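Local coordinates for protein CDP-4-keto-6-deoxy-D-glucose-3-dehydrase (Yersinia pseudotuberculosis, PDB 3BB8) that probably catalyses, with pyridoxal 5'-phosphate as cofactor, the C-3 dehydration of CDP-4-keto-6-deoxy-D-glucose in the making of a lipopolysaccharide sugar, at residues A[164-176]-A[335-348]. The protein carries 1 engineered substitution. Sequence-based numbering, arbitrary orientation.
Sequences IAHTLGNLFDLAE and EATENSDPSWFGFP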
ATOM      1  N   ILE A 164     -12.455  -5.924 -15.754  1.00 33.84           N
ATOM      2  CA  ILE A 164     -11.671  -6.922 -16.460  1.00 33.67           C
ATOM      3  C   ILE A 164     -10.331  -6.339 -16.867  1.00 32.92           C
ATOM      4  O   ILE A 164     -10.212  -5.133 -17.074  1.00 33.38           O
ATOM      5  CB  ILE A 164     -12.394  -7.352 -17.744  1.00 34.31           C
ATOM      6  CG1 ILE A 164     -13.731  -7.996 -17.405  1.00 37.02           C
ATOM      7  CG2 ILE A 164     -11.525  -8.284 -18.547  1.00 36.23           C
ATOM      8  CD1 ILE A 164     -14.543  -8.361 -18.629  1.00 38.94           C
ATOM      9  N   ALA A 165      -9.331  -7.197 -17.019  1.00 30.34           N
ATOM     10  CA  ALA A 165      -8.010  -6.734 -17.412  1.00 31.63           C
ATOM     11  C   ALA A 165      -7.713  -7.059 -18.875  1.00 32.06           C
ATOM     12  O   ALA A 165      -8.193  -8.063 -19.395  1.00 29.56           O
ATOM     13  CB  ALA A 165      -6.944  -7.380 -16.517  1.00 31.01           C
ATOM     14  N   HIS A 166      -6.937  -6.191 -19.529  1.00 32.84           N
ATOM     15  CA  HIS A 166      -6.521  -6.419 -20.909  1.00 34.10           C
ATOM     16  C   HIS A 166      -5.343  -7.371 -20.730  1.00 33.29           C
ATOM     17  O   HIS A 166      -4.185  -6.958 -20.644  1.00 33.20           O
ATOM     18  CB  HIS A 166      -6.079  -5.105 -21.578  1.00 35.88           C
ATOM     19  CG  HIS A 166      -7.217  -4.184 -21.904  1.00 37.18           C
ATOM     20  ND1 HIS A 166      -7.580  -3.129 -21.092  1.00 38.43           N
ATOM     21  CD2 HIS A 166      -8.116  -4.201 -22.916  1.00 36.65           C
ATOM     22  CE1 HIS A 166      -8.653  -2.540 -21.589  1.00 36.88           C
ATOM     23  NE2 HIS A 166      -9.000  -3.172 -22.696  1.00 37.53           N
ATOM     24  N   THR A 167      -5.672  -8.654 -20.648  1.00 32.24           N
ATOM     25  CA  THR A 167      -4.698  -9.710 -20.395  1.00 31.01           C
ATOM     26  C   THR A 167      -3.451  -9.726 -21.255  1.00 29.86           C
ATOM     27  O   THR A 167      -3.529  -9.778 -22.473  1.00 28.16           O
ATOM     28  CB  THR A 167      -5.389 -11.078 -20.469  1.00 30.74           C
ATOM     29  OG1 THR A 167      -6.509 -11.070 -19.578  1.00 33.16           O
ATOM     30  CG2 THR A 167      -4.436 -12.197 -20.065  1.00 27.44           C
ATOM     31  N   LEU A 168      -2.305  -9.687 -20.586  1.00 29.33           N
ATOM     32  CA  LEU A 168      -0.992  -9.699 -21.213  1.00 32.98           C
ATOM     33  C   LEU A 168      -0.729  -8.627 -22.269  1.00 34.74           C
ATOM     34  O   LEU A 168       0.134  -8.799 -23.132  1.00 35.72           O
ATOM     35  CB  LEU A 168      -0.711 -11.085 -21.800  1.00 32.76           C
ATOM     36  CG  LEU A 168      -0.565 -12.210 -20.766  1.00 33.55           C
ATOM     37  CD1 LEU A 168      -0.419 -13.559 -21.485  1.00 36.07           C
ATOM     38  CD2 LEU A 168       0.647 -11.933 -19.886  1.00 30.20           C
ATOM     39  N   GLY A 169      -1.447  -7.514 -22.190  1.00 35.13           N
ATOM     40  CA  GLY A 169      -1.237  -6.450 -23.156  1.00 36.84           C
ATOM     41  C   GLY A 169      -2.269  -6.504 -24.266  1.00 38.94           C
ATOM     42  O   GLY A 169      -2.607  -5.477 -24.863  1.00 37.40           O
ATOM     43  N   ASN A 170      -2.777  -7.701 -24.545  1.00 37.89           N
ATOM     44  CA  ASN A 170      -3.779  -7.843 -25.588  1.00 39.88           C
ATOM     45  C   ASN A 170      -5.069  -7.237 -25.046  1.00 40.55           C
ATOM     46  O   ASN A 170      -5.363  -7.339 -23.858  1.00 40.28           O
ATOM     47  CB  ASN A 170      -3.954  -9.319 -25.965  1.00 39.70           C
ATOM     48  CG  ASN A 170      -4.720  -9.502 -27.268  1.00 40.91           C
ATOM     49  OD1 ASN A 170      -4.654  -8.654 -28.166  1.00 39.02           O
ATOM     50  ND2 ASN A 170      -5.438 -10.615 -27.385  1.00 39.86           N
ATOM     51  N   LEU A 171      -5.835  -6.606 -25.930  1.00 41.23           N
ATOM     52  CA  LEU A 171      -7.062  -5.924 -25.531  1.00 42.12           C
ATOM     53  C   LEU A 171      -8.273  -6.838 -25.681  1.00 42.03           C
ATOM     54  O   LEU A 171      -8.417  -7.536 -26.684  1.00 41.98           O
ATOM     55  CB  LEU A 171      -7.259  -4.651 -26.356  1.00 44.41           C
ATOM     56  CG  LEU A 171      -6.130  -3.620 -26.293  1.00 46.39           C
ATOM     57  CD1 LEU A 171      -5.095  -3.890 -27.376  1.00 44.95           C
ATOM     58  CD2 LEU A 171      -6.683  -2.208 -26.414  1.00 48.27           C
ATOM     59  N   PHE A 172      -9.143  -6.828 -24.675  1.00 40.57           N
ATOM     60  CA  PHE A 172     -10.452  -7.460 -24.789  1.00 41.41           C
ATOM     61  C   PHE A 172     -11.373  -6.658 -25.702  1.00 41.93           C
ATOM     62  O   PHE A 172     -11.054  -5.533 -26.089  1.00 40.93           O
ATOM     63  CB  PHE A 172     -11.091  -7.621 -23.408  1.00 40.70           C
ATOM     64  CG  PHE A 172     -11.393  -6.318 -22.724  1.00 41.43           C
ATOM     65  CD1 PHE A 172     -12.491  -5.562 -23.098  1.00 41.97           C
ATOM     66  CD2 PHE A 172     -10.578  -5.848 -21.707  1.00 40.27           C
ATOM     67  CE1 PHE A 172     -12.772  -4.363 -22.470  1.00 41.05           C
ATOM     68  CE2 PHE A 172     -10.854  -4.650 -21.076  1.00 40.58           C
ATOM     69  CZ  PHE A 172     -11.952  -3.906 -21.458  1.00 41.45           C
ATOM     70  N   ASP A 173     -12.517  -7.243 -26.043  1.00 42.68           N
ATOM     71  CA  ASP A 173     -13.390  -6.681 -27.066  1.00 44.53           C
ATOM     72  C   ASP A 173     -14.128  -5.451 -26.547  1.00 44.58           C
ATOM     73  O   ASP A 173     -15.299  -5.529 -26.176  1.00 43.75           O
ATOM     74  CB  ASP A 173     -14.393  -7.730 -27.550  1.00 47.60           C
ATOM     75  CG  ASP A 173     -15.251  -7.232 -28.696  1.00 49.55           C
ATOM     76  OD1 ASP A 173     -15.297  -6.002 -28.915  1.00 51.28           O
ATOM     77  OD2 ASP A 173     -15.880  -8.069 -29.377  1.00 51.43           O
ATOM     78  N   LEU A 174     -13.434  -4.318 -26.524  1.00 43.61           N
ATOM     79  CA  LEU A 174     -13.987  -3.092 -25.956  1.00 45.82           C
ATOM     80  C   LEU A 174     -15.334  -2.714 -26.564  1.00 46.65           C
ATOM     81  O   LEU A 174     -16.252  -2.274 -25.859  1.00 45.76           O
ATOM     82  CB  LEU A 174     -12.989  -1.942 -26.122  1.00 45.72           C
ATOM     83  CG  LEU A 174     -11.967  -1.814 -24.986  1.00 45.64           C
ATOM     84  CD1 LEU A 174     -10.840  -0.888 -25.402  1.00 46.43           C
ATOM     85  CD2 LEU A 174     -12.662  -1.291 -23.736  1.00 44.54           C
ATOM     86  N   ALA A 175     -15.448  -2.894 -27.876  1.00 47.27           N
ATOM     87  CA  ALA A 175     -16.677  -2.577 -28.584  1.00 47.39           C
ATOM     88  C   ALA A 175     -17.867  -3.272 -27.938  1.00 48.19           C
ATOM     89  O   ALA A 175     -18.863  -2.628 -27.601  1.00 48.47           O
ATOM     90  CB  ALA A 175     -16.556  -2.991 -30.041  1.00 49.15           C
ATOM     91  N   GLU A 176     -17.766  -4.587 -27.760  1.00 47.17           N
ATOM     92  CA  GLU A 176     -18.859  -5.341 -27.155  1.00 47.95           C
ATOM     93  C   GLU A 176     -19.024  -5.025 -25.670  1.00 48.35           C
ATOM     94  O   GLU A 176     -20.150  -4.865 -25.192  1.00 48.81           O
ATOM     95  CB  GLU A 176     -18.643  -6.846 -27.346  1.00 47.87           C
ATOM     96  CG  GLU A 176     -19.723  -7.734 -26.718  1.00 50.47           C
ATOM     97  CD  GLU A 176     -21.138  -7.418 -27.207  1.00 53.60           C
ATOM     98  OE1 GLU A 176     -21.293  -6.573 -28.122  1.00 54.95           O
ATOM     99  OE2 GLU A 176     -22.099  -8.022 -26.676  1.00 53.46           O
ATOM    100  N   GLU A 335      -2.627 -14.202 -30.767  1.00 46.18           N
ATOM    101  CA  GLU A 335      -3.256 -13.343 -31.757  1.00 46.70           C
ATOM    102  C   GLU A 335      -3.876 -12.089 -31.140  1.00 47.41           C
ATOM    103  O   GLU A 335      -4.744 -12.168 -30.262  1.00 45.35           O
ATOM    104  CB  GLU A 335      -4.323 -14.130 -32.525  1.00 46.28           C
ATOM    105  CG  GLU A 335      -3.764 -15.019 -33.622  1.00 48.39           C
ATOM    106  CD  GLU A 335      -4.777 -16.032 -34.130  1.00 51.15           C
ATOM    107  OE1 GLU A 335      -5.992 -15.730 -34.118  1.00 51.24           O
ATOM    108  OE2 GLU A 335      -4.354 -17.131 -34.553  1.00 52.69           O
ATOM    109  N   ALA A 336      -3.418 -10.930 -31.605  1.00 47.04           N
ATOM    110  CA  ALA A 336      -3.934  -9.662 -31.119  1.00 47.01           C
ATOM    111  C   ALA A 336      -5.428  -9.614 -31.384  1.00 47.12           C
ATOM    112  O   ALA A 336      -5.906 -10.165 -32.373  1.00 48.06           O
ATOM    113  CB  ALA A 336      -3.245  -8.512 -31.833  1.00 47.75           C
ATOM    114  N   THR A 337      -6.168  -8.966 -30.494  1.00 47.94           N
ATOM    115  CA  THR A 337      -7.611  -8.842 -30.648  1.00 47.84           C
ATOM    116  C   THR A 337      -7.912  -7.948 -31.849  1.00 47.71           C
ATOM    117  O   THR A 337      -7.195  -6.981 -32.112  1.00 44.69           O
ATOM    118  CB  THR A 337      -8.249  -8.255 -29.365  1.00 46.89           C
ATOM    119  OG1 THR A 337      -8.146  -9.216 -28.309  1.00 46.69           O
ATOM    120  CG2 THR A 337      -9.719  -7.925 -29.584  1.00 46.60           C
ATOM    121  N   GLU A 338      -8.975  -8.279 -32.574  1.00 50.06           N
ATOM    122  CA  GLU A 338      -9.349  -7.518 -33.761  1.00 52.90           C
ATOM    123  C   GLU A 338      -9.446  -6.023 -33.510  1.00 53.45           C
ATOM    124  O   GLU A 338     -10.071  -5.571 -32.546  1.00 53.56           O
ATOM    125  CB  GLU A 338     -10.681  -8.007 -34.326  1.00 56.19           C
ATOM    126  CG  GLU A 338     -10.889  -7.596 -35.782  1.00 60.33           C
ATOM    127  CD  GLU A 338     -12.343  -7.619 -36.199  1.00 62.92           C
ATOM    128  OE1 GLU A 338     -13.019  -8.647 -35.972  1.00 63.71           O
ATOM    129  OE2 GLU A 338     -12.807  -6.603 -36.760  1.00 64.94           O
ATOM    130  N   ASN A 339      -8.817  -5.266 -34.399  1.00 53.60           N
ATOM    131  CA  ASN A 339      -8.808  -3.816 -34.335  1.00 52.42           C
ATOM    132  C   ASN A 339      -8.134  -3.294 -33.075  1.00 52.22           C
ATOM    133  O   ASN A 339      -8.662  -2.417 -32.391  1.00 52.24           O
ATOM    134  CB  ASN A 339     -10.239  -3.277 -34.434  1.00 53.40           C
ATOM    135  CG  ASN A 339     -10.284  -1.765 -34.585  1.00 54.27           C
ATOM    136  OD1 ASN A 339      -9.454  -1.174 -35.279  1.00 53.99           O
ATOM    137  ND2 ASN A 339     -11.263  -1.135 -33.946  1.00 54.30           N
ATOM    138  N   SER A 340      -6.958  -3.831 -32.770  1.00 51.18           N
ATOM    139  CA  SER A 340      -6.221  -3.393 -31.593  1.00 50.50           C
ATOM    140  C   SER A 340      -4.730  -3.456 -31.867  1.00 50.30           C
ATOM    141  O   SER A 340      -4.280  -4.235 -32.701  1.00 50.93           O
ATOM    142  CB  SER A 340      -6.557  -4.278 -30.389  1.00 49.56           C
ATOM    143  OG  SER A 340      -5.856  -5.506 -30.441  1.00 49.11           O
ATOM    144  N   ASP A 341      -3.967  -2.627 -31.169  1.00 50.22           N
ATOM    145  CA  ASP A 341      -2.520  -2.607 -31.328  1.00 51.71           C
ATOM    146  C   ASP A 341      -1.942  -2.894 -29.938  1.00 51.92           C
ATOM    147  O   ASP A 341      -1.464  -2.001 -29.242  1.00 53.69           O
ATOM    148  CB  ASP A 341      -2.071  -1.234 -31.850  1.00 52.73           C
ATOM    149  CG  ASP A 341      -0.612  -1.211 -32.283  1.00 54.84           C
ATOM    150  OD1 ASP A 341       0.042  -2.280 -32.278  1.00 56.41           O
ATOM    151  OD2 ASP A 341      -0.118  -0.116 -32.635  1.00 54.84           O
ATOM    152  N   PRO A 342      -1.993  -4.163 -29.543  1.00 51.44           N
ATOM    153  CA  PRO A 342      -1.606  -4.563 -28.187  1.00 50.21           C
ATOM    154  C   PRO A 342      -0.135  -4.267 -27.907  1.00 48.54           C
ATOM    155  O   PRO A 342       0.735  -4.702 -28.661  1.00 49.41           O
ATOM    156  CB  PRO A 342      -1.847  -6.073 -28.191  1.00 50.69           C
ATOM    157  CG  PRO A 342      -1.675  -6.472 -29.613  1.00 52.37           C
ATOM    158  CD  PRO A 342      -2.196  -5.322 -30.428  1.00 51.66           C
ATOM    159  N   SER A 343       0.131  -3.535 -26.831  1.00 46.44           N
ATOM    160  CA  SER A 343       1.477  -3.445 -26.279  1.00 43.11           C
ATOM    161  C   SER A 343       1.810  -4.673 -25.438  1.00 43.15           C
ATOM    162  O   SER A 343       1.647  -4.666 -24.218  1.00 43.38           O
ATOM    163  CB  SER A 343       1.628  -2.176 -25.437  1.00 42.76           C
ATOM    164  OG  SER A 343       2.937  -2.071 -24.905  1.00 39.33           O
ATOM    165  N   TRP A 344       2.279  -5.727 -26.099  1.00 41.34           N
ATOM    166  CA  TRP A 344       2.510  -7.006 -25.438  1.00 40.01           C
ATOM    167  C   TRP A 344       3.331  -6.956 -24.162  1.00 39.26           C
ATOM    168  O   TRP A 344       4.387  -6.318 -24.098  1.00 37.24           O
ATOM    169  CB  TRP A 344       3.125  -8.019 -26.418  1.00 40.33           C
ATOM    170  CG  TRP A 344       2.225  -8.304 -27.582  1.00 38.15           C
ATOM    171  CD1 TRP A 344       2.287  -7.736 -28.822  1.00 38.98           C
ATOM    172  CD2 TRP A 344       1.061  -9.139 -27.580  1.00 37.67           C
ATOM    173  NE1 TRP A 344       1.228  -8.164 -29.594  1.00 38.25           N
ATOM    174  CE2 TRP A 344       0.460  -9.023 -28.854  1.00 38.03           C
ATOM    175  CE3 TRP A 344       0.466  -9.969 -26.624  1.00 37.37           C
ATOM    176  CZ2 TRP A 344      -0.714  -9.710 -29.198  1.00 38.85           C
ATOM    177  CZ3 TRP A 344      -0.705 -10.654 -26.967  1.00 40.44           C
ATOM    178  CH2 TRP A 344      -1.281 -10.517 -28.244  1.00 39.68           C
ATOM    179  N   PHE A 345       2.805  -7.638 -23.146  1.00 38.32           N
ATOM    180  CA  PHE A 345       3.429  -7.744 -21.831  1.00 37.91           C
ATOM    181  C   PHE A 345       4.299  -8.989 -21.851  1.00 36.49           C
ATOM    182  O   PHE A 345       5.412  -9.008 -21.315  1.00 34.83           O
ATOM    183  CB  PHE A 345       2.339  -7.868 -20.754  1.00 39.57           C
ATOM    184  CG  PHE A 345       2.866  -8.141 -19.369  1.00 40.97           C
ATOM    185  CD1 PHE A 345       3.033  -9.444 -18.915  1.00 43.15           C
ATOM    186  CD2 PHE A 345       3.188  -7.092 -18.514  1.00 43.58           C
ATOM    187  CE1 PHE A 345       3.511  -9.699 -17.630  1.00 42.48           C
ATOM    188  CE2 PHE A 345       3.668  -7.339 -17.227  1.00 43.94           C
ATOM    189  CZ  PHE A 345       3.828  -8.645 -16.786  1.00 43.39           C
ATOM    190  N   GLY A 346       3.761 -10.029 -22.479  1.00 35.68           N
ATOM    191  CA  GLY A 346       4.462 -11.295 -22.603  1.00 36.56           C
ATOM    192  C   GLY A 346       3.962 -12.005 -23.844  1.00 35.22           C
ATOM    193  O   GLY A 346       3.059 -11.507 -24.521  1.00 35.45           O
ATOM    194  N   PHE A 347       4.532 -13.169 -24.137  1.00 36.68           N
ATOM    195  CA  PHE A 347       4.157 -13.958 -25.317  1.00 35.13           C
ATOM    196  C   PHE A 347       3.436 -15.241 -24.883  1.00 33.60           C
ATOM    197  O   PHE A 347       4.079 -16.215 -24.505  1.00 34.32           O
ATOM    198  CB  PHE A 347       5.423 -14.316 -26.097  1.00 37.20           C
ATOM    199  CG  PHE A 347       5.166 -14.811 -27.491  1.00 39.75           C
ATOM    200  CD1 PHE A 347       4.906 -13.913 -28.524  1.00 39.91           C
ATOM    201  CD2 PHE A 347       5.210 -16.173 -27.776  1.00 39.28           C
ATOM    202  CE1 PHE A 347       4.698 -14.362 -29.828  1.00 42.89           C
ATOM    203  CE2 PHE A 347       5.004 -16.639 -29.073  1.00 40.26           C
ATOM    204  CZ  PHE A 347       4.749 -15.734 -30.103  1.00 42.91           C
ATOM    205  N   PRO A 348       2.093 -15.254 -24.932  1.00 32.17           N
ATOM    206  CA  PRO A 348       1.294 -16.423 -24.536  1.00 34.17           C
ATOM    207  C   PRO A 348       1.216 -17.549 -25.581  1.00 35.57           C
ATOM    208  O   PRO A 348       0.901 -17.316 -26.752  1.00 34.47           O
ATOM    209  CB  PRO A 348      -0.074 -15.815 -24.249  1.00 31.68           C
ATOM    210  CG  PRO A 348      -0.170 -14.751 -25.314  1.00 29.99           C
ATOM    211  CD  PRO A 348       1.216 -14.115 -25.270  1.00 31.47           C
TER
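The carboxamide of Asn-170 meets the backbone of 335-348 through its oxygen: Thr-337 N donates to Asn-170 OD1 at 2.8 Å, with 152° at the hydrogen, and lies in the carbonyl plane on a lone pair. In this aspartate aminotransferase fold the contact joins the loop between strand 159-165 of the large mixed sheet and helix 174-184 to the chain leading into strand 347-351 of a small antiparallel sheet. The amide is held at its other end too, since Asn-170 ND2 donates to Thr-143 O, outside both segments. With CG anti to the backbone N (chi1 -166°), the side chain reaches Thr-337 while Asn-170 CB rests 3.7 Å from Trp-344 CZ3.

A second bond ties the backbones where Phe-345 N donates to Leu-168 O at 2.9 Å, nearly straight (165° at the hydrogen), although the N lies well above the carbonyl plane. Between the two bonds Gly-169 packs closely, its CA 3.6 Å from Ser-343 O in a CA-H...O contact. Ser-198 OG, bonded to both Gly-169 O and Ser-343 N, bridges the segments from outside.

On one flank Leu-171 CD1 sits 3.4 Å from Ser-340 CB. The Phe-345 side chain touches Asp-194, a cofactor-binding residue, placing this packing beside the pyridoxal phosphate pocket. The two methyls of Leu-168 divide their partners: Leu-168 CD2 touches Phe-345 CD1 at 3.6 Å, the two side chains crossing at about a right angle, whereas Leu-168 CD1 lies against Pro-348 CB as those side chains slide past each other in opposite directions.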